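PDB 4P47: TRAP dicarboxylate transporter, DctP subunit from Ochrobactrum anthropi, which probably serves as the periplasmic solute-binding subunit of a TRAP transporter, capturing a substrate, perhaps a dicarboxylate, for delivery to the membrane components. Local coordinates for residues 33-37 against 48-52; 89-95 against 238-244; 111-115 against 301-305; 182-187 against 308-312. All blocks are in the same frame, centred on the assembly; numbering follows the deposited sequence.

Contact 1. Residues 33-37 against 48-52; sequences KFAAA and MEKFA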
loop_
_atom_site.group_PDB
_atom_site.type_symbol
_atom_site.label_atom_id
_atom_site.label_comp_id
_atom_site.label_asym_id
_atom_site.label_seq_id
_atom_site.Cartn_x
_atom_site.Cartn_y
_atom_site.Cartn_z
ATOM N N LYS A 33 19.260 11.267 4.235
ATOM C CA LYS A 33 18.726 11.217 2.879
ATOM C C LYS A 33 17.498 10.312 2.891
ATOM O O LYS A 33 17.577 9.180 3.349
ATOM C CB LYS A 33 19.785 10.687 1.909
ATOM C CG LYS A 33 21.054 11.525 1.876
ATOM C CD LYS A 33 22.113 10.973 0.911
ATOM C CE LYS A 33 23.386 11.823 0.908
ATOM N NZ LYS A 33 24.388 11.376 -0.106
ATOM N N PHE A 34 16.373 10.816 2.390
ATOM C CA PHE A 34 15.086 10.122 2.454
ATOM C C PHE A 34 14.556 10.008 1.033
ATOM O O PHE A 34 14.132 11.007 0.435
ATOM C CB PHE A 34 14.154 10.955 3.353
ATOM C CG PHE A 34 12.827 10.320 3.715
ATOM C CD1 PHE A 34 12.447 9.078 3.274
ATOM C CD2 PHE A 34 11.983 11.004 4.546
ATOM C CE1 PHE A 34 11.187 8.531 3.642
ATOM C CE2 PHE A 34 10.763 10.485 4.921
ATOM C CZ PHE A 34 10.363 9.238 4.471
ATOM N N ALA A 35 14.611 8.794 0.499
ATOM C CA ALA A 35 14.281 8.540 -0.899
ATOM C C ALA A 35 12.888 7.931 -1.051
ATOM O O ALA A 35 12.422 7.185 -0.195
ATOM C CB ALA A 35 15.292 7.594 -1.476
ATOM N N ALA A 36 12.203 8.240 -2.149
ATOM C CA ALA A 36 10.960 7.562 -2.490
ATOM C C ALA A 36 10.707 7.657 -3.974
ATOM O O ALA A 36 11.365 8.413 -4.680
ATOM C CB ALA A 36 9.786 8.163 -1.727
ATOM N N ALA A 37 9.696 6.914 -4.417
ATOM C CA ALA A 37 9.346 6.827 -5.838
ATOM C C ALA A 37 8.550 7.994 -6.388
ATOM O O ALA A 37 8.750 8.367 -7.537
ATOM C CB ALA A 37 8.574 5.562 -6.067
ATOM N N MET A 48 6.461 13.107 3.423
ATOM C CA MET A 48 7.906 13.251 3.586
ATOM C C MET A 48 8.294 14.679 3.960
ATOM O O MET A 48 9.174 14.901 4.786
ATOM C CB MET A 48 8.620 12.863 2.298
ATOM C CG MET A 48 8.506 11.374 1.989
ATOM S SD MET A 48 8.997 10.946 0.311
ATOM C CE MET A 48 10.784 11.102 0.455
ATOM N N GLU A 49 7.615 15.650 3.365
ATOM C CA GLU A 49 7.880 17.058 3.663
ATOM C C GLU A 49 7.481 17.405 5.087
ATOM O O GLU A 49 8.201 18.121 5.783
ATOM C CB GLU A 49 7.130 17.961 2.667
ATOM C CG GLU A 49 7.707 17.875 1.270
ATOM C CD GLU A 49 6.800 18.439 0.193
ATOM O OE1 GLU A 49 5.597 18.636 0.446
ATOM O OE2 GLU A 49 7.312 18.679 -0.920
ATOM N N LYS A 50 6.345 16.882 5.540
ATOM C CA LYS A 50 5.930 17.069 6.920
ATOM C C LYS A 50 6.946 16.449 7.878
ATOM O O LYS A 50 7.342 17.073 8.877
ATOM C CB LYS A 50 4.530 16.497 7.165
ATOM C CG LYS A 50 4.021 16.601 8.603
ATOM C CD LYS A 50 3.880 18.013 9.117
ATOM C CE LYS A 50 2.896 18.790 8.321
ATOM N NZ LYS A 50 2.662 20.096 9.015
ATOM N N PHE A 51 7.355 15.213 7.592
ATOM C CA PHE A 51 8.386 14.533 8.376
ATOM C C PHE A 51 9.647 15.397 8.484
ATOM O O PHE A 51 10.183 15.624 9.573
ATOM C CB PHE A 51 8.693 13.165 7.760
ATOM C CG PHE A 51 9.852 12.468 8.409
ATOM C CD1 PHE A 51 9.692 11.772 9.616
ATOM C CD2 PHE A 51 11.118 12.523 7.860
ATOM C CE1 PHE A 51 10.758 11.146 10.223
ATOM C CE2 PHE A 51 12.178 11.890 8.473
ATOM C CZ PHE A 51 11.988 11.194 9.661
ATOM N N ALA A 52 10.137 15.869 7.342
ATOM C CA ALA A 52 11.370 16.667 7.317
ATOM C C ALA A 52 11.230 17.928 8.172
ATOM O O ALA A 52 12.147 18.301 8.897
ATOM C CB ALA A 52 11.728 17.037 5.877
#
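Met48 opens the helical segment 48-52 and makes most of its contact. Met48 CE lies 4.0 Å from the centroid of the Phe34 ring and 16° off the ring normal, a CH-pi contact, while Met48 SD sits 4.7 Å from it, so the thioether forms a Met-aromatic pair. The m, t, p rotamer of Met48 carries the chain across the ring: Met48 CG is 3.8 Å from Phe34 CZ, Met48 CE reaches Phe34 O at 3.3 Å, and Met48 SD meets Ala36 CB at 3.5 Å. One turn later, Phe51 offers its face to the edge of Phe34 in an offset edge-to-face pair, centroids 5.4 Å apart, planes at 82°, Phe34 CE2 3.6 Å from Phe51 CD2. No hydrogen bond crosses; the side-chain contacts are apolar and 234 Å² is buried. Phe51 also packs on Ile260 and Ala263 of helix 254-288. Axes 10.8 Å apart at 165° fit a helix running back over its strand in the beta-alpha-beta unit 30-35, 43-58, 63-68.

Contact 2. Residues 89-95 against 238-244; sequences EMTVMNA and NPQIVMI
Four backbone hydrogen bonds join antiparallel strands 90-94 and 238-244 in the mixed sheet of this binding protein: Met243 N to Thr91 O (2.9 Å), Thr91 N to Met243 O (3.1 Å), Ile241 N to Met93 O (2.8 Å) and Met93 N to Ile241 O (3.2 Å). Thr91-Met243 and Met93-Ile241 are thus hydrogen-bonded pairs, Met90-Ile244, Val92-Val242 and Asn94-Gln240 non-hydrogen-bonded. The axes approach to 4.4 Å at 162°. Within the last pair, Gln240 NE2 donates to Asn94 OD1 (2.8 Å; Asn94 chi1 m); one residue on, Ala95 N donates to Pro239 O (2.9 Å). A water accepts from Asn94 ND2 (3.0 Å) and donates to Asn238 OD1 (2.9 Å), also bound to Arg152. Residues 90-94 and 238-244 are extended (Val92 at phi/psi -134/134), whereas Ala95 turns to -68/-24. Thr91, Met93, Ile241 and Met243 occupy one face, where helix 76-85 packs; Met90, Val92, Val242 and Ile244 share the other, where Met90 also meets Phe51. There Met90 (m, t, p) brings CE within 3.5 Å of Val242 CG1.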
loop_
_atom_site.group_PDB
_atom_site.type_symbol
_atom_site.label_atom_id
_atom_site.label_comp_id
_atom_site.label_asym_id
_atom_site.label_seq_id
_atom_site.Cartn_x
_atom_site.Cartn_y
_atom_site.Cartn_z
ATOM N N GLU A 89 19.839 6.670 3.963
ATOM C CA GLU A 89 19.379 6.491 5.353
ATOM C C GLU A 89 17.928 6.087 5.488
ATOM O O GLU A 89 17.592 5.269 6.344
ATOM C CB GLU A 89 19.576 7.758 6.173
ATOM C CG GLU A 89 21.033 8.062 6.515
ATOM C CD GLU A 89 21.833 8.636 5.363
ATOM O OE1 GLU A 89 21.245 9.194 4.421
ATOM O OE2 GLU A 89 23.083 8.523 5.418
ATOM N N MET A 90 17.051 6.687 4.694
ATOM C CA MET A 90 15.612 6.441 4.860
ATOM C C MET A 90 14.897 6.232 3.541
ATOM O O MET A 90 15.303 6.755 2.507
ATOM C CB MET A 90 14.919 7.602 5.595
ATOM C CG MET A 90 15.160 7.621 7.099
ATOM S SD MET A 90 14.202 8.867 8.012
ATOM C CE MET A 90 12.555 8.206 7.717
ATOM N N THR A 91 13.807 5.481 3.590
ATOM C CA THR A 91 12.919 5.371 2.452
ATOM C C THR A 91 11.525 5.032 2.949
ATOM O O THR A 91 11.324 4.655 4.120
ATOM C CB THR A 91 13.414 4.334 1.435
ATOM O OG1 THR A 91 12.710 4.479 0.200
ATOM C CG2 THR A 91 13.219 2.930 1.943
ATOM N N VAL A 92 10.553 5.193 2.064
ATOM C CA VAL A 92 9.189 4.747 2.290
ATOM C C VAL A 92 8.710 4.035 1.025
ATOM O O VAL A 92 8.953 4.502 -0.082
ATOM C CB VAL A 92 8.271 5.941 2.707
ATOM C CG1 VAL A 92 8.308 7.078 1.671
ATOM C CG2 VAL A 92 6.863 5.457 2.980
ATOM N N MET A 93 8.094 2.874 1.179
ATOM C CA MET A 93 7.645 2.103 0.008
ATOM C C MET A 93 6.567 1.132 0.421
ATOM O O MET A 93 6.376 0.869 1.600
ATOM C CB MET A 93 8.799 1.301 -0.605
ATOM C CG MET A 93 9.302 0.189 0.310
ATOM S SD MET A 93 10.714 -0.733 -0.385
ATOM C CE MET A 93 11.946 0.515 -0.177
ATOM N N ASN A 94 5.874 0.568 -0.558
ATOM C CA ASN A 94 4.858 -0.434 -0.275
ATOM C C ASN A 94 5.451 -1.566 0.544
ATOM O O ASN A 94 6.490 -2.147 0.181
ATOM C CB ASN A 94 4.261 -0.970 -1.586
ATOM C CG ASN A 94 3.331 0.024 -2.264
ATOM O OD1 ASN A 94 2.977 1.058 -1.724
ATOM N ND2 ASN A 94 2.949 -0.289 -3.492
ATOM N N ALA A 95 4.787 -1.910 1.639
ATOM C CA ALA A 95 5.364 -2.861 2.571
ATOM C C ALA A 95 5.472 -4.278 2.019
ATOM O O ALA A 95 6.323 -5.044 2.450
ATOM C CB ALA A 95 4.598 -2.855 3.883
ATOM N N ASN A 238 -2.530 -1.404 -0.056
ATOM C CA ASN A 238 -1.093 -1.155 -0.020
ATOM C C ASN A 238 -0.732 -0.148 1.089
ATOM O O ASN A 238 -0.839 1.066 0.887
ATOM C CB ASN A 238 -0.568 -0.585 -1.367
ATOM C CG ASN A 238 -0.633 -1.561 -2.559
ATOM O OD1 ASN A 238 -0.742 -1.129 -3.713
ATOM N ND2 ASN A 238 -0.503 -2.834 -2.291
ATOM N N PRO A 239 -0.288 -0.645 2.255
ATOM C CA PRO A 239 0.331 0.239 3.234
ATOM C C PRO A 239 1.756 0.480 2.821
ATOM O O PRO A 239 2.350 -0.393 2.173
ATOM C CB PRO A 239 0.292 -0.583 4.525
ATOM C CG PRO A 239 0.293 -1.990 4.095
ATOM C CD PRO A 239 -0.254 -2.049 2.687
ATOM N N GLN A 240 2.306 1.631 3.168
ATOM C CA GLN A 240 3.724 1.854 2.982
ATOM C C GLN A 240 4.419 1.767 4.316
ATOM O O GLN A 240 3.807 2.019 5.377
ATOM C CB GLN A 240 3.991 3.177 2.311
ATOM C CG GLN A 240 3.302 3.240 0.965
ATOM C CD GLN A 240 4.032 4.092 -0.010
ATOM O OE1 GLN A 240 4.484 5.194 0.317
ATOM N NE2 GLN A 240 4.152 3.601 -1.230
ATOM N N ILE A 241 5.653 1.323 4.317
ATOM C CA ILE A 241 6.437 1.314 5.544
ATOM C C ILE A 241 7.573 2.318 5.394
ATOM O O ILE A 241 8.284 2.377 4.372
ATOM C CB ILE A 241 6.945 -0.098 5.900
ATOM C CG1 ILE A 241 7.689 -0.069 7.230
ATOM C CG2 ILE A 241 7.799 -0.671 4.788
ATOM C CD1 ILE A 241 7.978 -1.452 7.788
ATOM N N VAL A 242 7.727 3.153 6.420
ATOM C CA VAL A 242 8.840 4.079 6.527
ATOM C C VAL A 242 9.950 3.392 7.295
ATOM O O VAL A 242 9.724 2.892 8.413
ATOM C CB VAL A 242 8.411 5.347 7.291
ATOM C CG1 VAL A 242 9.573 6.335 7.408
ATOM C CG2 VAL A 242 7.203 6.019 6.615
ATOM N N MET A 243 11.127 3.334 6.687
ATOM C CA MET A 243 12.266 2.628 7.243
ATOM C C MET A 243 13.493 3.497 7.303
ATOM O O MET A 243 13.668 4.451 6.524
ATOM C CB MET A 243 12.596 1.416 6.376
ATOM C CG MET A 243 11.537 0.335 6.418
ATOM S SD MET A 243 11.763 -1.020 5.224
ATOM C CE MET A 243 11.574 -0.126 3.666
ATOM N N ILE A 244 14.376 3.134 8.227
ATOM C CA ILE A 244 15.672 3.749 8.348
ATOM C C ILE A 244 16.743 2.649 8.417
ATOM O O ILE A 244 16.507 1.568 8.952
ATOM C CB ILE A 244 15.677 4.734 9.566
ATOM C CG1 ILE A 244 16.967 5.538 9.621
ATOM C CG2 ILE A 244 15.426 4.015 10.898
ATOM C CD1 ILE A 244 16.831 6.775 10.475
HETATM O O HOH W 1 0.805 0.752 -5.317
#

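Contact 3. Residues 111-115 against 301-305; sequences PFLFN and TTRLR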
loop_
_atom_site.group_PDB
_atom_site.type_symbol
_atom_site.label_atom_id
_atom_site.label_comp_id
_atom_site.label_asym_id
_atom_site.label_seq_id
_atom_site.Cartn_x
_atom_site.Cartn_y
_atom_site.Cartn_z
ATOM N N PRO A 111 -5.609 -10.777 0.113
ATOM C CA PRO A 111 -6.804 -10.062 -0.364
ATOM C C PRO A 111 -7.930 -9.767 0.620
ATOM O O PRO A 111 -8.198 -10.509 1.581
ATOM C CB PRO A 111 -7.319 -10.941 -1.513
ATOM C CG PRO A 111 -6.692 -12.270 -1.325
ATOM C CD PRO A 111 -5.431 -12.100 -0.496
ATOM N N PHE A 112 -8.613 -8.663 0.333
ATOM C CA PHE A 112 -9.831 -8.260 1.027
ATOM C C PHE A 112 -9.672 -8.136 2.546
ATOM O O PHE A 112 -10.617 -8.389 3.305
ATOM C CB PHE A 112 -10.993 -9.216 0.686
ATOM C CG PHE A 112 -11.267 -9.339 -0.790
ATOM C CD1 PHE A 112 -11.818 -8.283 -1.507
ATOM C CD2 PHE A 112 -10.972 -10.507 -1.473
ATOM C CE1 PHE A 112 -12.068 -8.401 -2.856
ATOM C CE2 PHE A 112 -11.236 -10.623 -2.829
ATOM C CZ PHE A 112 -11.780 -9.554 -3.522
ATOM N N LEU A 113 -8.504 -7.699 3.010
ATOM C CA LEU A 113 -8.288 -7.519 4.454
ATOM C C LEU A 113 -9.161 -6.396 5.016
ATOM O O LEU A 113 -9.821 -6.578 6.039
ATOM C CB LEU A 113 -6.818 -7.191 4.766
ATOM C CG LEU A 113 -5.796 -8.233 4.300
ATOM C CD1 LEU A 113 -4.384 -7.817 4.693
ATOM C CD2 LEU A 113 -6.088 -9.630 4.850
ATOM N N PHE A 114 -9.143 -5.226 4.369
ATOM C CA PHE A 114 -9.761 -4.032 4.922
ATOM C C PHE A 114 -10.793 -3.447 3.984
ATOM O O PHE A 114 -10.613 -3.480 2.757
ATOM C CB PHE A 114 -8.696 -2.957 5.200
ATOM C CG PHE A 114 -7.464 -3.474 5.858
ATOM C CD1 PHE A 114 -7.529 -4.098 7.094
ATOM C CD2 PHE A 114 -6.219 -3.298 5.268
ATOM C CE1 PHE A 114 -6.390 -4.575 7.698
ATOM C CE2 PHE A 114 -5.076 -3.762 5.874
ATOM C CZ PHE A 114 -5.162 -4.407 7.102
ATOM N N ASN A 115 -11.845 -2.865 4.556
ATOM C CA ASN A 115 -12.879 -2.209 3.765
ATOM C C ASN A 115 -12.770 -0.677 3.796
ATOM O O ASN A 115 -13.457 0.019 3.050
ATOM C CB ASN A 115 -14.270 -2.679 4.225
ATOM C CG ASN A 115 -14.478 -4.192 4.032
ATOM O OD1 ASN A 115 -13.517 -4.954 3.882
ATOM N ND2 ASN A 115 -15.740 -4.626 4.041
ATOM N N THR A 301 -18.302 -8.371 -0.706
ATOM C CA THR A 301 -16.884 -8.522 -0.407
ATOM C C THR A 301 -16.640 -9.857 0.279
ATOM O O THR A 301 -15.701 -10.573 -0.073
ATOM C CB THR A 301 -16.388 -7.371 0.467
ATOM O OG1 THR A 301 -16.472 -6.163 -0.298
ATOM C CG2 THR A 301 -14.945 -7.620 0.912
ATOM N N THR A 302 -17.482 -10.201 1.244
ATOM C CA THR A 302 -17.317 -11.462 1.942
ATOM C C THR A 302 -17.459 -12.631 0.977
ATOM O O THR A 302 -16.749 -13.618 1.068
ATOM C CB THR A 302 -18.323 -11.558 3.092
ATOM O OG1 THR A 302 -17.956 -10.614 4.097
ATOM C CG2 THR A 302 -18.377 -12.970 3.713
ATOM N N ARG A 303 -18.403 -12.537 0.056
ATOM C CA ARG A 303 -18.603 -13.582 -0.946
ATOM C C ARG A 303 -17.331 -13.789 -1.794
ATOM O O ARG A 303 -16.940 -14.924 -2.095
ATOM C CB ARG A 303 -19.816 -13.220 -1.826
ATOM C CG ARG A 303 -20.414 -14.332 -2.665
ATOM C CD ARG A 303 -21.767 -13.894 -3.309
ATOM N NE ARG A 303 -22.855 -13.882 -2.334
ATOM C CZ ARG A 303 -23.620 -14.935 -2.047
ATOM N NH1 ARG A 303 -24.576 -14.840 -1.133
ATOM N NH2 ARG A 303 -23.430 -16.078 -2.674
ATOM N N LEU A 304 -16.662 -12.691 -2.156
ATOM C CA LEU A 304 -15.416 -12.757 -2.933
ATOM C C LEU A 304 -14.282 -13.321 -2.086
ATOM O O LEU A 304 -13.559 -14.240 -2.512
ATOM C CB LEU A 304 -15.018 -11.373 -3.460
ATOM C CG LEU A 304 -15.953 -10.841 -4.533
ATOM C CD1 LEU A 304 -15.652 -9.384 -4.805
ATOM C CD2 LEU A 304 -15.859 -11.650 -5.813
ATOM N N ARG A 305 -14.164 -12.832 -0.853
ATOM C CA ARG A 305 -13.159 -13.323 0.067
ATOM C C ARG A 305 -13.291 -14.836 0.268
ATOM O O ARG A 305 -12.308 -15.575 0.208
ATOM C CB ARG A 305 -13.291 -12.611 1.405
ATOM C CG ARG A 305 -12.188 -12.966 2.395
ATOM C CD ARG A 305 -12.443 -12.349 3.783
ATOM N NE ARG A 305 -12.502 -10.900 3.741
ATOM C CZ ARG A 305 -13.584 -10.153 3.946
ATOM N NH1 ARG A 305 -14.753 -10.694 4.256
ATOM N NH2 ARG A 305 -13.478 -8.842 3.865
HETATM O O HOH W 2 -9.552 -10.879 4.116
HETATM O O HOH W 3 -16.647 -7.862 4.262
#
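Pro111 enters through its carbonyl: a water donates to Pro111 O at 2.9 Å and accepts from Arg305 NE at 3.0 Å, bridging loop and helix. Phe112 is the centre of the interface, with 114 Å² covered by 301-305. Its carbonyl takes two hydrogen bonds from one guanidinium, from Arg305 NH2 to Phe112 O at 3.0 Å and from Arg305 NE to the same O at 3.2 Å. The oxygen lies near the guanidinium plane, at its edge, so that NE and NH2 both point at the one acceptor. The Phe112 ring packs against the helix, with CZ 3.7 Å from Leu304 CB and CD1 4.0 Å from Thr301 CG2. Asn115 turns back toward the helix, with OD1 4.2 Å from Thr301 CG2, and a second water makes weak hydrogen bonds with Asn115 ND2 and Arg305 NH2. The loop is thereby wedged among several elements: helix 298-312 holds Phe112, helices 117-125 and 321-336 receive Phe114, and the Phe112 backbone bonds to His235 of strand 229-245.

Contact 4. Residues 182-187 against 308-312; sequences ALFNAL and VKPII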
loop_
_atom_site.group_PDB
_atom_site.type_symbol
_atom_site.label_atom_id
_atom_site.label_comp_id
_atom_site.label_asym_id
_atom_site.label_seq_id
_atom_site.Cartn_x
_atom_site.Cartn_y
_atom_site.Cartn_z
ATOM N N ALA A 182 -2.377 -15.510 -8.029
ATOM C CA ALA A 182 -3.286 -16.500 -7.457
ATOM C C ALA A 182 -4.695 -15.918 -7.314
ATOM O O ALA A 182 -5.687 -16.557 -7.661
ATOM C CB ALA A 182 -2.771 -16.992 -6.092
ATOM N N LEU A 183 -4.772 -14.693 -6.814
ATOM C CA LEU A 183 -6.049 -14.015 -6.574
ATOM C C LEU A 183 -6.865 -13.894 -7.851
ATOM O O LEU A 183 -8.031 -14.277 -7.904
ATOM C CB LEU A 183 -5.788 -12.617 -5.998
ATOM C CG LEU A 183 -6.980 -11.660 -5.974
ATOM C CD1 LEU A 183 -8.118 -12.203 -5.110
ATOM C CD2 LEU A 183 -6.519 -10.306 -5.502
ATOM N N PHE A 184 -6.256 -13.360 -8.899
ATOM C CA PHE A 184 -7.040 -13.094 -10.096
ATOM C C PHE A 184 -7.405 -14.378 -10.834
ATOM O O PHE A 184 -8.502 -14.487 -11.383
ATOM C CB PHE A 184 -6.368 -12.002 -10.942
ATOM C CG PHE A 184 -6.732 -10.618 -10.451
ATOM C CD1 PHE A 184 -7.893 -10.006 -10.891
ATOM C CD2 PHE A 184 -5.983 -9.996 -9.474
ATOM C CE1 PHE A 184 -8.268 -8.764 -10.381
ATOM C CE2 PHE A 184 -6.349 -8.771 -8.957
ATOM C CZ PHE A 184 -7.479 -8.162 -9.407
ATOM N N ASN A 185 -6.535 -15.381 -10.788
ATOM C CA ASN A 185 -6.922 -16.702 -11.322
ATOM C C ASN A 185 -8.081 -17.288 -10.525
ATOM O O ASN A 185 -8.996 -17.853 -11.103
ATOM C CB ASN A 185 -5.751 -17.678 -11.353
ATOM C CG ASN A 185 -4.879 -17.496 -12.547
ATOM O OD1 ASN A 185 -5.221 -17.896 -13.651
ATOM N ND2 ASN A 185 -3.736 -16.892 -12.348
ATOM N N ALA A 186 -8.053 -17.170 -9.203
ATOM C CA ALA A 186 -9.144 -17.666 -8.366
ATOM C C ALA A 186 -10.462 -16.973 -8.693
ATOM O O ALA A 186 -11.546 -17.547 -8.510
ATOM C CB ALA A 186 -8.807 -17.477 -6.878
ATOM N N LEU A 187 -10.375 -15.726 -9.150
ATOM C CA LEU A 187 -11.557 -14.947 -9.531
ATOM C C LEU A 187 -12.022 -15.244 -10.965
ATOM O O LEU A 187 -13.026 -14.667 -11.413
ATOM C CB LEU A 187 -11.273 -13.454 -9.372
ATOM C CG LEU A 187 -11.054 -12.945 -7.949
ATOM C CD1 LEU A 187 -10.511 -11.518 -7.967
ATOM C CD2 LEU A 187 -12.335 -13.047 -7.147
ATOM N N VAL A 308 -12.170 -16.999 -2.709
ATOM C CA VAL A 308 -10.750 -17.094 -2.982
ATOM C C VAL A 308 -9.959 -17.699 -1.822
ATOM O O VAL A 308 -8.814 -18.111 -1.997
ATOM C CB VAL A 308 -10.122 -15.734 -3.434
ATOM C CG1 VAL A 308 -10.895 -15.185 -4.633
ATOM C CG2 VAL A 308 -10.081 -14.717 -2.315
ATOM N N LYS A 309 -10.579 -17.820 -0.652
ATOM C CA LYS A 309 -9.865 -18.294 0.520
ATOM C C LYS A 309 -9.131 -19.628 0.325
ATOM O O LYS A 309 -7.988 -19.758 0.758
ATOM C CB LYS A 309 -10.822 -18.428 1.704
ATOM C CG LYS A 309 -10.099 -18.880 2.965
ATOM C CD LYS A 309 -11.007 -18.912 4.181
ATOM C CE LYS A 309 -10.207 -19.149 5.463
ATOM N NZ LYS A 309 -9.508 -20.472 5.456
ATOM N N PRO A 310 -9.783 -20.636 -0.278
ATOM C CA PRO A 310 -9.047 -21.910 -0.382
ATOM C C PRO A 310 -7.760 -21.811 -1.214
ATOM O O PRO A 310 -6.823 -22.583 -0.994
ATOM C CB PRO A 310 -10.053 -22.859 -1.048
ATOM C CG PRO A 310 -11.407 -22.243 -0.782
ATOM C CD PRO A 310 -11.163 -20.746 -0.776
ATOM N N ILE A 311 -7.716 -20.869 -2.149
ATOM C CA ILE A 311 -6.520 -20.626 -2.942
ATOM C C ILE A 311 -5.502 -19.856 -2.098
ATOM O O ILE A 311 -4.339 -20.236 -2.010
ATOM C CB ILE A 311 -6.859 -19.845 -4.237
ATOM C CG1 ILE A 311 -7.603 -20.741 -5.232
ATOM C CG2 ILE A 311 -5.599 -19.323 -4.904
ATOM C CD1 ILE A 311 -9.093 -20.891 -4.959
ATOM N N ILE A 312 -5.959 -18.780 -1.469
ATOM C CA ILE A 312 -5.102 -17.892 -0.692
ATOM C C ILE A 312 -4.494 -18.591 0.520
ATOM O O ILE A 312 -3.412 -18.237 0.946
ATOM C CB ILE A 312 -5.893 -16.618 -0.270
ATOM C CG1 ILE A 312 -6.379 -15.862 -1.513
ATOM C CG2 ILE A 312 -5.051 -15.731 0.641
ATOM C CD1 ILE A 312 -5.286 -15.509 -2.505
#
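Val308 overlaps the last turn of helix 178-186: its CG1 touches Ala186 CB at 3.8 Å, Leu187 CD2 at 3.6 Å and Leu183 CD1 at 4.1 Å. This one methyl therefore meets three residues, and Ala186 and Val308 have the nearest CA atoms, 5.6 Å apart. The small side chain of Ala186 permits that approach and also receives Ile311, whose CG1 is 3.8 Å from Ala186 CB. One turn earlier, Ala182 CB meets Ile311 CG2 at 3.9 Å, while Ile312 CD1 comes to 4.4 Å from Leu183 CA. No hydrogen bond crosses; 276 Å² is buried. The axes of 182-186 and 308-312 approach to 9.4 Å at 146°. The second helix is kinked: Pro310 has no N-H to give, and Ile311 N, lacking the regular helical bond, makes a weak 3.0 Å bond to Val308 O. The pair joins helix 178-186 to the C-terminal end of helix 298-312; Leu187 continues onto helix 164-167, and Ile312 onto the loop residues Leu110 and Pro111.

The contacts fall into two clusters. Contacts 1 and 2 have centres 10 Å apart and share one sheet through neighbouring strands 30-35 and 90-94: Ala35 O lies 2.7 Å from Thr91 OG1, a probable hydrogen bond, and Phe51 CZ packs 3.6 Å from Met90 CE. Contacts 3 and 4, with centres 12 Å apart, both use helix 298-312; Pro111 CG meets Ile312 CG1 at 3.6 Å. Contacts 2 and 3, centres 25 Å apart, come within about 6 Å at their nearest atoms without touching. Contact 1 lies about 32 and 36 Å from contacts 3 and 4, centre to centre. Such a spread suits a two-lobed binding protein; a C-terminus is bound in the ligand-binding pocket in this crystal.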